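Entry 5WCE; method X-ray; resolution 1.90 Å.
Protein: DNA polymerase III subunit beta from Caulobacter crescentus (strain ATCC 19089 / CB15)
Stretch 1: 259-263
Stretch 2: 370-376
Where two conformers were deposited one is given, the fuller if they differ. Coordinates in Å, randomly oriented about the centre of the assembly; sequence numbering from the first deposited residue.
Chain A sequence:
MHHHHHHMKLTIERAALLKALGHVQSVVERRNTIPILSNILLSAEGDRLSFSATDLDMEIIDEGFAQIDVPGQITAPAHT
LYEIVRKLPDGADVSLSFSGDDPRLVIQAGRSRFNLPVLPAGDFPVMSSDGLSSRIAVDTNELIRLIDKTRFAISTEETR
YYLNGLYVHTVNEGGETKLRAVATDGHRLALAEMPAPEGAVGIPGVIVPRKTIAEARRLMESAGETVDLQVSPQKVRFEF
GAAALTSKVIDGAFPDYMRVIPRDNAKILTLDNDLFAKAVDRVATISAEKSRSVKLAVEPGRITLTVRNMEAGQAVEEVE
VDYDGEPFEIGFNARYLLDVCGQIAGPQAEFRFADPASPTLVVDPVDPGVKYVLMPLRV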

# COMPACT_ATOMS: atom_id res chain seq x y z
N ARG A 259 35.08 -16.37 6.97
CA ARG A 259 36.21 -15.53 6.55
C ARG A 259 35.89 -14.03 6.47
O ARG A 259 36.78 -13.18 6.51
CB ARG A 259 36.75 -16.01 5.19
N VAL A 260 34.61 -13.74 6.35
CA VAL A 260 34.09 -12.40 6.21
C VAL A 260 33.74 -11.79 7.59
O VAL A 260 33.70 -10.58 7.73
CB VAL A 260 32.81 -12.41 5.33
CG1 VAL A 260 32.36 -10.99 5.02
CG2 VAL A 260 33.08 -13.18 4.02
N ILE A 261 33.43 -12.64 8.57
CA ILE A 261 32.98 -12.18 9.86
C ILE A 261 34.22 -11.87 10.67
O ILE A 261 34.97 -12.78 11.04
CB ILE A 261 32.06 -13.17 10.62
CG1 ILE A 261 30.79 -13.40 9.81
CG2 ILE A 261 31.75 -12.63 12.01
CD1 ILE A 261 29.75 -14.29 10.47
N PRO A 262 34.44 -10.58 10.93
CA PRO A 262 35.67 -10.21 11.64
C PRO A 262 35.75 -10.72 13.09
O PRO A 262 34.79 -10.58 13.85
CB PRO A 262 35.68 -8.68 11.60
CG PRO A 262 34.30 -8.26 11.22
CD PRO A 262 33.49 -9.47 10.80
N ARG A 263 36.89 -11.30 13.46
CA ARG A 263 37.09 -11.83 14.82
C ARG A 263 37.91 -10.93 15.69
O ARG A 263 37.79 -10.99 16.91
CB ARG A 263 37.79 -13.17 14.76
CG ARG A 263 37.00 -14.26 14.07
CD ARG A 263 37.85 -15.53 13.93
NE ARG A 263 37.00 -16.63 13.50
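Stretch 2 370-376: VKYVLMP

A strand can pack against an irregular segment without sharing a single backbone hydrogen bond, provided that its alternating side chains present one row of apolar groups. The contact between 370-376 and 259-263 in this DNA polymerase III beta subunit illustrates the principle. Residues 370-374 form an extended strand, with phi between -138° and -113° and psi between 128° and 150°, whereas I261 and P262 lie in loop. The contacts run broadly in opposite order, V260 meeting M375 and V373 while I261 meets V373 and K371. The nearest CA atoms across the pair, those of I261 and V373, are 6.6 Å apart, a spacing filled by side chains, and no hydrogen bond crosses it.

Strand alternation sets the pattern. K371 and V373 direct their CA-to-CB bonds toward the loop, while Y372, between them, points away and has its hydroxyl hydrogen-bonded elsewhere in the structure. V373 is the centre of the contact. With chi1 in the t well, its two methyls both approach P262 CD, CG2 at 4.1 Å and CG1 at 4.2 Å; V373 CG2 also lies 3.9 Å from I261 CG1, and V373 CG1 4.1 Å from V260 O. The pairings of V373 CG2 with I261 CG1 and P262 CD are ordinary apolar packing.

I261 adopts the m, t rotamer, and its CG2 lies 4.2 Å from K371 CD and 4.4 Å from V373 CG2. With chi1 m and chi2 and chi3 t, the methylene chain of K371 is extended before chi4, at 86°, turns the terminal amine.

Beyond the strand, M375 sets off sideways, yet its m, m, m conformation folds the chain so that its end comes nearer the loop, leaving SD 4.5 Å from CG1 of V260, itself a t rotamer. Summed over both sides, 216 Å² is buried, mostly between apolar groups.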

# COMPACT_ATOMS: atom_id res chain seq x y z
N VAL A 370 23.18 -13.40 17.71
CA VAL A 370 23.18 -12.75 16.41
C VAL A 370 24.51 -12.04 16.15
O VAL A 370 25.23 -11.69 17.11
CB VAL A 370 22.01 -11.79 16.23
CG1 VAL A 370 20.70 -12.52 16.47
CG2 VAL A 370 22.11 -10.61 17.21
N LYS A 371 24.89 -11.94 14.89
CA LYS A 371 26.01 -11.11 14.44
C LYS A 371 25.59 -10.41 13.16
O LYS A 371 24.99 -11.04 12.26
CB LYS A 371 27.29 -11.95 14.20
CG LYS A 371 27.85 -12.56 15.47
CD LYS A 371 29.12 -13.38 15.17
CE LYS A 371 29.73 -14.08 16.39
NZ LYS A 371 29.13 -15.41 16.67
N TYR A 372 25.94 -9.12 13.04
CA TYR A 372 25.77 -8.40 11.78
C TYR A 372 27.13 -7.85 11.27
O TYR A 372 28.00 -7.46 12.07
CB TYR A 372 24.77 -7.28 11.90
CG TYR A 372 23.45 -7.84 12.34
CD1 TYR A 372 22.60 -8.45 11.42
CD2 TYR A 372 23.10 -7.84 13.68
CE1 TYR A 372 21.40 -9.03 11.86
CE2 TYR A 372 21.93 -8.46 14.11
CZ TYR A 372 21.09 -9.04 13.15
OH TYR A 372 19.89 -9.65 13.54
N VAL A 373 27.29 -7.91 9.97
CA VAL A 373 28.48 -7.43 9.31
C VAL A 373 28.02 -6.37 8.28
O VAL A 373 27.09 -6.62 7.44
CB VAL A 373 29.31 -8.52 8.62
CG1 VAL A 373 30.62 -7.95 8.10
CG2 VAL A 373 29.63 -9.66 9.58
N LEU A 374 28.65 -5.21 8.37
CA LEU A 374 28.52 -4.12 7.40
C LEU A 374 29.83 -3.92 6.67
O LEU A 374 30.89 -3.93 7.30
CB LEU A 374 28.17 -2.80 8.08
CG LEU A 374 26.79 -2.79 8.76
CD1 LEU A 374 26.69 -1.64 9.76
CD2 LEU A 374 25.71 -2.78 7.72
N MET A 375 29.71 -3.76 5.34
CA MET A 375 30.85 -3.55 4.49
C MET A 375 30.98 -2.05 4.21
O MET A 375 30.02 -1.40 3.83
CB MET A 375 30.69 -4.35 3.22
CG MET A 375 30.43 -5.85 3.51
SD MET A 375 31.76 -6.60 4.47
CE MET A 375 33.03 -6.43 3.22
N PRO A 376 32.16 -1.49 4.44
CA PRO A 376 32.26 -0.06 4.24
C PRO A 376 32.41 0.34 2.80
O PRO A 376 32.68 -0.48 1.93
CB PRO A 376 33.50 0.32 5.05
CG PRO A 376 34.40 -0.86 4.86
CD PRO A 376 33.46 -2.06 4.88